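Side-chain contacts in ADP/ATP-dependent NAD(P)H-hydrate dehydratase (Bacillus subtilis, PDB 3RPZ), which catalyses the ADP- or ATP-dependent dehydration of damaged, hydrated NAD(P)H, restoring the intact cofactor: residues A[8-11]-A[12-15]; A[24-27]-A[28-31]; A[226-229]-A[230-234]. One frame throughout, in Å; residues are numbered along the deposited sequence.

Overall arrangement
The three contacts follow one another along the chain of what is, from its family, a ribokinase-like α/β subunit. Contact 1 starts helix 11-17, contact 2 lies in the loop that leads into strand 32-36, and contact 3 closes helix 217-231, which packs on strands 32-36 and 101-104. Contacts 1 and 2 have centres about 26 Å apart. The centre of contact 3 lies about 16 Å from that of contact 1 and about 12 Å from that of contact 2, where Tyr30 O packs on Cys230 CB. Asn241 of helix 235-256 bonds to both contacts 1 and 3. Contacts 1 and 2 lie toward the outside, contact 2 touching the bound substrate, hydrated NADPH (NPW), and AMP; contact 3 is buried.

Contact 1 of 3, residues A[8-11]-A[12-15]; sequences FWTE and EHVR
Thr10 and His13 meet at the start of helix 11-17, where Thr10 is the N-cap residue. The dense part of the contact lies around the indole of Trp9. His13 CB sits almost exactly over the centre of the six-membered ring of Trp9, 3.4 Å from the centroid, in a CH-pi contact, and the imidazole continues as an offset stack with its plane turned 25° from that ring. Val14 CG2 approaches the pyrrole end, 3.6 Å from Trp9 NE1, whose hydrogen goes to Asn241 OD1. A broad, flat residue suits this place because it can carry two helix residues and still pack on helix 235-256.

Thr10 OG1, swung between its backbone N and carbonyl carbon (chi1 66°), meets the edge of the imidazole at ND1, 2.9 Å away in a hydrogen bond. Val14 N closes the first helical turn on Thr10 O at 3.0 Å.

The loose side is that of Glu12, exposed but for a weak contact of OE1 with Thr10 OG1. Beside it, Glu11 and Arg15 form a firm, partly exposed salt bridge. Arg15 NH2 also bonds Arg277 O, and a single carboxylate oxygen takes both bonds: Glu11 OE2 lies 2.9 Å from Arg15 NE and 2.8 Å from Arg15 NH2.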
loop_
_atom_site.group_PDB
_atom_site.type_symbol
_atom_site.label_atom_id
_atom_site.label_comp_id
_atom_site.label_asym_id
_atom_site.label_seq_id
_atom_site.Cartn_x
_atom_site.Cartn_y
_atom_site.Cartn_z
ATOM N N PHE A 8 1.493 17.084 -35.093
ATOM C CA PHE A 8 1.726 16.513 -33.786
ATOM C C PHE A 8 1.967 17.602 -32.754
ATOM O O PHE A 8 2.614 18.596 -32.987
ATOM C CB PHE A 8 2.917 15.549 -33.819
ATOM C CG PHE A 8 2.624 14.261 -34.532
ATOM C CD1 PHE A 8 1.996 13.238 -33.929
ATOM C CD2 PHE A 8 2.984 14.107 -35.857
ATOM C CE1 PHE A 8 1.687 12.069 -34.579
ATOM C CE2 PHE A 8 2.697 12.915 -36.548
ATOM C CZ PHE A 8 2.060 11.875 -35.868
ATOM N N TRP A 9 1.446 17.374 -31.554
ATOM C CA TRP A 9 1.820 18.183 -30.380
ATOM C C TRP A 9 3.139 17.593 -29.914
ATOM O O TRP A 9 3.174 16.493 -29.357
ATOM C CB TRP A 9 0.721 18.134 -29.318
ATOM C CG TRP A 9 0.916 19.032 -28.154
ATOM C CD1 TRP A 9 1.233 18.665 -26.885
ATOM C CD2 TRP A 9 0.756 20.459 -28.139
ATOM N NE1 TRP A 9 1.297 19.772 -26.079
ATOM C CE2 TRP A 9 0.970 20.885 -26.810
ATOM C CE3 TRP A 9 0.423 21.410 -29.108
ATOM C CZ2 TRP A 9 0.891 22.239 -26.439
ATOM C CZ3 TRP A 9 0.353 22.745 -28.743
ATOM C CH2 TRP A 9 0.565 23.135 -27.394
ATOM N N THR A 10 4.214 18.337 -30.139
ATOM C CA THR A 10 5.565 17.827 -29.950
ATOM C C THR A 10 6.180 18.241 -28.634
ATOM O O THR A 10 5.656 19.064 -27.899
ATOM C CB THR A 10 6.504 18.386 -31.034
ATOM O OG1 THR A 10 6.622 19.791 -30.844
ATOM C CG2 THR A 10 5.960 18.069 -32.476
ATOM N N GLU A 11 7.308 17.628 -28.327
ATOM C CA GLU A 11 8.076 17.972 -27.137
ATOM C C GLU A 11 8.319 19.493 -27.029
ATOM O O GLU A 11 8.238 20.041 -25.944
ATOM C CB GLU A 11 9.407 17.204 -27.144
ATOM C CG GLU A 11 10.395 17.762 -26.143
ATOM C CD GLU A 11 11.699 16.964 -26.073
ATOM O OE1 GLU A 11 11.858 15.973 -26.816
ATOM O OE2 GLU A 11 12.542 17.379 -25.267
ATOM N N GLU A 12 8.579 20.138 -28.141
ATOM C CA GLU A 12 8.793 21.555 -28.144
ATOM C C GLU A 12 7.545 22.337 -27.672
ATOM O O GLU A 12 7.658 23.286 -26.937
ATOM C CB GLU A 12 9.216 21.959 -29.554
ATOM C CG GLU A 12 10.591 21.389 -30.005
ATOM C CD GLU A 12 10.722 19.846 -30.232
ATOM O OE1 GLU A 12 9.778 19.128 -30.641
ATOM O OE2 GLU A 12 11.863 19.361 -30.022
ATOM N N HIS A 13 6.368 21.908 -28.101
ATOM C CA HIS A 13 5.137 22.529 -27.694
ATOM C C HIS A 13 4.878 22.286 -26.203
ATOM O O HIS A 13 4.404 23.180 -25.507
ATOM C CB HIS A 13 3.962 22.004 -28.515
ATOM C CG HIS A 13 3.979 22.457 -29.936
ATOM N ND1 HIS A 13 4.442 21.690 -30.981
ATOM C CD2 HIS A 13 3.504 23.596 -30.479
ATOM C CE1 HIS A 13 4.290 22.377 -32.107
ATOM N NE2 HIS A 13 3.742 23.532 -31.838
ATOM N N VAL A 14 5.156 21.093 -25.725
ATOM C CA VAL A 14 5.015 20.752 -24.304
ATOM C C VAL A 14 5.922 21.650 -23.447
ATOM O O VAL A 14 5.473 22.310 -22.497
ATOM C CB VAL A 14 5.342 19.264 -24.065
ATOM C CG1 VAL A 14 5.339 18.924 -22.574
ATOM C CG2 VAL A 14 4.344 18.367 -24.790
ATOM N N ARG A 15 7.193 21.715 -23.836
ATOM C CA ARG A 15 8.148 22.499 -23.060
ATOM C C ARG A 15 7.756 23.979 -23.004
ATOM O O ARG A 15 7.878 24.604 -21.959
ATOM C CB ARG A 15 9.566 22.372 -23.605
ATOM C CG ARG A 15 10.190 21.074 -23.477
ATOM C CD ARG A 15 11.657 21.173 -23.942
ATOM N NE ARG A 15 12.187 19.847 -23.783
ATOM C CZ ARG A 15 12.682 19.389 -22.654
ATOM N NH1 ARG A 15 12.834 20.212 -21.600
ATOM N NH2 ARG A 15 13.059 18.116 -22.601
#

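Contact 2 of 3, residues A[24-27]-A[28-31]; sequences ESHK and GTYG. With NPW (beta-6-hydroxy-1,4,5,6-tetrahydronicotinamide adenine dinucleotide phosphate), chain D.
Between His26 and Tyr30 the backbone tightens into a turn of 3-10 helix, Thr29 N reaching back to His26 O (2.9 Å) and Tyr30 N to Lys27 O, with both donors lying well above the carbonyl planes, before Gly31 leaves it with a positive phi of 78°, a conformation that glycine adopts easily.

Thr29 ties the turn to the chain before it: His26 N points almost straight at Thr29 OG1 (3.0 Å, 171°). The same hydroxyl lies over one face of the His26 imidazole, while the adenine of NPW covers the opposite face, its C5A about 3.4 Å above the ring plane. Held between these two, His26 directs NE2 to the phosphate on the adenosine ribose and donates to NPW O2 at 2.8 Å. Gly28, with no side chain, lets this phosphate come close, its CA 3.5 Å from NPW O2.

Lys27 reaches a different part of the same ligand. Its long chain, bent at the last torsion, brings NZ to NPW OB1 (2.8 Å) in the diphosphate, and the same amino group forms a salt bridge with AMP. On the far side of the turn the Tyr30 hydroxyl donates to Ser25 OG at 2.9 Å, and Asp22 O also bonds that serine oxygen.

The second subunit packs on Ser25, Lys27 and Tyr30 and supplies Asp219 and His152 to the bound ligand. The turn is therefore one wall of a dinucleotide site at a subunit interface, where His26 bonds the phosphate that sets NADPH apart from NADH.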
loop_
_atom_site.group_PDB
_atom_site.type_symbol
_atom_site.label_atom_id
_atom_site.label_comp_id
_atom_site.label_asym_id
_atom_site.label_seq_id
_atom_site.Cartn_x
_atom_site.Cartn_y
_atom_site.Cartn_z
ATOM N N GLU A 24 5.650 31.813 -4.689
ATOM C CA GLU A 24 4.651 32.558 -3.936
ATOM C C GLU A 24 3.303 32.071 -4.430
ATOM O O GLU A 24 2.665 32.751 -5.294
ATOM C CB GLU A 24 4.784 34.048 -4.195
ATOM C CG GLU A 24 6.226 34.545 -4.028
ATOM C CD GLU A 24 6.297 35.993 -3.640
ATOM O OE1 GLU A 24 5.486 36.792 -4.170
ATOM O OE2 GLU A 24 7.158 36.337 -2.788
ATOM N N SER A 25 3.025 30.811 -4.172
ATOM C CA SER A 25 1.711 30.163 -4.422
ATOM C C SER A 25 1.357 29.335 -3.199
ATOM O O SER A 25 2.189 29.018 -2.351
ATOM C CB SER A 25 1.712 29.269 -5.681
ATOM O OG SER A 25 2.608 28.192 -5.556
ATOM N N HIS A 26 0.067 29.042 -3.087
ATOM C CA HIS A 26 -0.448 28.097 -2.121
ATOM C C HIS A 26 -1.445 27.199 -2.790
ATOM O O HIS A 26 -1.759 27.406 -3.975
ATOM C CB HIS A 26 -1.083 28.807 -0.898
ATOM C CG HIS A 26 -2.257 29.643 -1.254
ATOM N ND1 HIS A 26 -2.137 30.896 -1.821
ATOM C CD2 HIS A 26 -3.584 29.416 -1.101
ATOM C CE1 HIS A 26 -3.357 31.368 -2.041
ATOM N NE2 HIS A 26 -4.236 30.511 -1.601
ATOM N N LYS A 27 -1.995 26.211 -2.092
ATOM C CA LYS A 27 -2.866 25.266 -2.775
ATOM C C LYS A 27 -4.046 25.925 -3.465
ATOM O O LYS A 27 -4.427 25.487 -4.534
ATOM C CB LYS A 27 -3.296 24.123 -1.823
ATOM C CG LYS A 27 -4.199 24.571 -0.673
ATOM C CD LYS A 27 -4.398 23.436 0.321
ATOM C CE LYS A 27 -5.353 23.791 1.413
ATOM N NZ LYS A 27 -4.848 24.873 2.312
ATOM N N GLY A 28 -4.620 26.971 -2.860
ATOM C CA GLY A 28 -5.693 27.683 -3.503
ATOM C C GLY A 28 -5.372 28.278 -4.837
ATOM O O GLY A 28 -6.252 28.407 -5.721
ATOM N N THR A 29 -4.112 28.665 -5.040
ATOM C CA THR A 29 -3.654 29.159 -6.342
ATOM C C THR A 29 -3.970 28.182 -7.454
ATOM O O THR A 29 -4.323 28.565 -8.588
ATOM C CB THR A 29 -2.138 29.381 -6.300
ATOM O OG1 THR A 29 -1.798 30.207 -5.156
ATOM C CG2 THR A 29 -1.635 29.972 -7.608
ATOM N N TYR A 30 -3.810 26.898 -7.145
ATOM C CA TYR A 30 -4.005 25.831 -8.120
ATOM C C TYR A 30 -5.382 25.185 -8.117
ATOM O O TYR A 30 -5.618 24.245 -8.833
ATOM C CB TYR A 30 -2.867 24.812 -8.053
ATOM C CG TYR A 30 -1.554 25.502 -8.181
ATOM C CD1 TYR A 30 -1.095 25.929 -9.406
ATOM C CD2 TYR A 30 -0.817 25.788 -7.064
ATOM C CE1 TYR A 30 0.100 26.620 -9.488
ATOM C CE2 TYR A 30 0.336 26.442 -7.135
ATOM C CZ TYR A 30 0.804 26.854 -8.333
ATOM O OH TYR A 30 1.986 27.537 -8.315
ATOM N N GLY A 31 -6.273 25.706 -7.292
ATOM C CA GLY A 31 -7.685 25.340 -7.321
ATOM C C GLY A 31 -8.042 24.015 -6.687
ATOM O O GLY A 31 -7.169 23.190 -6.401
HETATM P P NPW D . -7.862 31.604 -1.508
HETATM O O1 NPW D . -9.338 31.274 -1.501
HETATM O O2 NPW D . -6.950 30.652 -2.211
HETATM O O3 NPW D . -7.546 33.059 -1.897
HETATM P PA NPW D . -9.626 26.373 4.338
HETATM P PB NPW D . -8.073 23.925 4.084
HETATM C C1A NPW D . -6.771 30.811 2.160
HETATM C C1B NPW D . -8.439 19.604 5.920
HETATM N N1C NPW D . -7.661 18.967 4.884
HETATM N N1D NPW D . -2.218 32.860 1.084
HETATM C C2A NPW D . -7.499 30.473 0.860
HETATM O O2A NPW D . -7.416 31.625 0.046
HETATM C C2B NPW D . -7.634 20.495 6.872
HETATM O O2B NPW D . -6.880 19.755 7.799
HETATM C C2C NPW D . -7.694 17.688 4.620
HETATM C C2D NPW D . -3.452 33.369 0.952
HETATM C C3A NPW D . -8.906 30.165 1.342
HETATM O O3A NPW D . -9.684 31.356 1.588
HETATM C C3B NPW D . -8.811 21.267 7.503
HETATM O O3B NPW D . -9.359 20.443 8.541
HETATM C C3C NPW D . -7.194 16.943 3.677
HETATM N N3D NPW D . -4.629 32.791 1.246
HETATM C C4B NPW D . -9.796 21.380 6.330
HETATM O O4B NPW D . -9.380 20.451 5.288
HETATM C C4C NPW D . -6.430 17.690 2.590
HETATM C C4D NPW D . -4.445 31.567 1.758
HETATM O O4D NPW D . -7.373 29.946 3.128
HETATM C C4E NPW D . -8.619 29.482 2.665
HETATM C C5A NPW D . -3.190 30.917 1.912
HETATM C C5B NPW D . -9.848 22.783 5.719
HETATM O O5B NPW D . -8.527 23.278 5.490
HETATM C C5C NPW D . -6.881 19.139 2.564
HETATM C C5E NPW D . -8.511 27.962 2.530
HETATM O O5E NPW D . -8.522 27.397 3.836
HETATM C C6C NPW D . -6.801 19.786 3.974
HETATM O O6C NPW D . -5.475 19.846 4.492
HETATM C C6D NPW D . -1.989 31.613 1.553
HETATM N N6D NPW D . -0.753 31.153 1.654
HETATM N N7A NPW D . -3.299 29.630 2.401
HETATM C C7C NPW D . -7.256 15.510 3.665
HETATM N N7C NPW D . -6.670 14.856 2.673
HETATM O O7C NPW D . -7.900 14.897 4.555
HETATM C C8A NPW D . -4.670 29.466 2.545
HETATM N N9A NPW D . -5.318 30.669 2.153
HETATM O OA1 NPW D . -10.960 26.674 3.797
HETATM O OA2 NPW D . -9.362 26.439 5.759
HETATM O OA3 NPW D . -9.220 24.962 3.682
HETATM O OB1 NPW D . -6.781 24.552 4.360
HETATM O OB2 NPW D . -8.153 22.908 2.990
#

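Contact 3 of 3, residues A[226-229]-A[230-234]; sequences LGML and CCHED
Met228 O and the imidazole of His232 form the centre of this contact, at the last turn of helix 217-231. The carbonyl oxygen accepts three hydrogen bonds, from His232 N, His232 ND1 and Cys231 N. His232 N stands nearly in line with the carbonyl bond of Met228 (168°). The other two come from opposite sides of the carbonyl plane, both well out of it, with His232 ND1 2.9 Å from Met228 O. On the other side, Cys231 N is 3.2 Å from Met228 O. The ring can reach back because His232 CG lies beside its own backbone N (chi1 -71°), which turns ND1 toward the preceding helical turn. The side chain of Met228 runs alongside, its CB 3.7 Å from His232 CE1, and its sulfur lies obliquely to the ring, with SD 5.0 Å from the His232 centroid.

One residue earlier, Gly227 O takes Cys230 N at 2.9 Å, a three-residue step that tightens the helix, and Cys231 N adds a weak bond. A water then joins the chain beyond, donating to Leu229 O (2.7 Å) and to His232 O (2.8 Å).

Farther out, Leu226 and Cys230 press on strands 32-36 and 101-104, where small alanines leave room for them, and Met228 and Leu229 pack on helix 235-256. Asp234 suits its place as N-cap of that next helix, its OD1 taking Lys236 N. Leu18 and Pro19 pack against the His232 side chain, and Asn241 ND2 meets its NE2.

Each ring nitrogen thus has a defined role. ND1 donates to a carbonyl and NE2 faces an amide donor, a pattern consistent with a neutral histidine carrying its proton on ND1, able to satisfy a buried helix-end carbonyl without bringing a charge into the core.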
loop_
_atom_site.group_PDB
_atom_site.type_symbol
_atom_site.label_atom_id
_atom_site.label_comp_id
_atom_site.label_asym_id
_atom_site.label_seq_id
_atom_site.Cartn_x
_atom_site.Cartn_y
_atom_site.Cartn_z
ATOM N N LEU A 226 -7.799 16.498 -15.669
ATOM C CA LEU A 226 -8.442 17.258 -14.622
ATOM C C LEU A 226 -7.429 18.101 -13.837
ATOM O O LEU A 226 -7.617 19.271 -13.616
ATOM C CB LEU A 226 -9.185 16.319 -13.680
ATOM C CG LEU A 226 -9.918 16.984 -12.503
ATOM C CD1 LEU A 226 -11.009 17.947 -13.001
ATOM C CD2 LEU A 226 -10.520 15.915 -11.564
ATOM N N GLY A 227 -6.349 17.483 -13.406
ATOM C CA GLY A 227 -5.321 18.231 -12.697
ATOM C C GLY A 227 -4.655 19.277 -13.580
ATOM O O GLY A 227 -4.428 20.428 -13.147
ATOM N N MET A 228 -4.324 18.923 -14.827
ATOM C CA MET A 228 -3.642 19.895 -15.679
ATOM C C MET A 228 -4.493 21.113 -15.984
ATOM O O MET A 228 -3.995 22.236 -16.090
ATOM C CB MET A 228 -3.018 19.227 -16.898
ATOM C CG MET A 228 -1.563 18.501 -16.462
ATOM S SD MET A 228 -0.936 17.823 -17.963
ATOM C CE MET A 228 -0.042 16.507 -17.145
ATOM N N LEU A 229 -5.799 20.936 -16.032
ATOM C CA LEU A 229 -6.723 22.086 -16.218
ATOM C C LEU A 229 -6.616 23.086 -15.080
ATOM O O LEU A 229 -6.981 24.269 -15.232
ATOM C CB LEU A 229 -8.172 21.613 -16.330
ATOM C CG LEU A 229 -8.545 20.962 -17.658
ATOM C CD1 LEU A 229 -9.858 20.184 -17.481
ATOM C CD2 LEU A 229 -8.657 22.027 -18.768
ATOM N N CYS A 230 -6.211 22.596 -13.908
ATOM C CA CYS A 230 -6.089 23.461 -12.739
ATOM C C CYS A 230 -4.821 24.274 -12.703
ATOM O O CYS A 230 -4.772 25.338 -12.057
ATOM C CB CYS A 230 -6.213 22.623 -11.450
ATOM S SG CYS A 230 -7.839 21.888 -11.238
ATOM N N CYS A 231 -3.760 23.844 -13.365
ATOM C CA CYS A 231 -2.464 24.549 -13.301
ATOM C C CYS A 231 -2.058 25.228 -14.591
ATOM O O CYS A 231 -1.162 26.072 -14.566
ATOM C CB CYS A 231 -1.353 23.637 -12.815
ATOM S SG CYS A 231 -1.025 22.150 -13.793
ATOM N N HIS A 232 -2.733 24.920 -15.706
ATOM C CA HIS A 232 -2.467 25.614 -16.958
ATOM C C HIS A 232 -3.412 26.796 -17.128
ATOM O O HIS A 232 -4.606 26.609 -16.991
ATOM C CB HIS A 232 -2.664 24.702 -18.187
ATOM C CG HIS A 232 -1.631 23.630 -18.370
ATOM N ND1 HIS A 232 -1.478 22.563 -17.509
ATOM C CD2 HIS A 232 -0.675 23.468 -19.325
ATOM C CE1 HIS A 232 -0.510 21.775 -17.959
ATOM N NE2 HIS A 232 0.006 22.312 -19.048
ATOM N N GLU A 233 -2.922 27.931 -17.555
ATOM C CA GLU A 233 -3.797 29.043 -17.877
ATOM C C GLU A 233 -4.706 28.757 -19.084
ATOM O O GLU A 233 -5.900 29.142 -19.082
ATOM C CB GLU A 233 -2.966 30.291 -18.169
ATOM C CG GLU A 233 -3.745 31.572 -18.324
ATOM C CD GLU A 233 -2.827 32.796 -18.530
ATOM O OE1 GLU A 233 -1.683 32.633 -19.048
ATOM O OE2 GLU A 233 -3.270 33.928 -18.213
ATOM N N ASP A 234 -4.159 28.086 -20.088
ATOM C CA ASP A 234 -4.896 27.784 -21.307
ATOM C C ASP A 234 -5.387 26.331 -21.236
ATOM O O ASP A 234 -4.578 25.414 -21.208
ATOM C CB ASP A 234 -4.013 27.985 -22.525
ATOM C CG ASP A 234 -4.766 27.860 -23.822
ATOM O OD1 ASP A 234 -5.848 27.264 -23.874
ATOM O OD2 ASP A 234 -4.319 28.528 -24.817
HETATM O O HOH W 1 -7.055 25.470 -17.701
#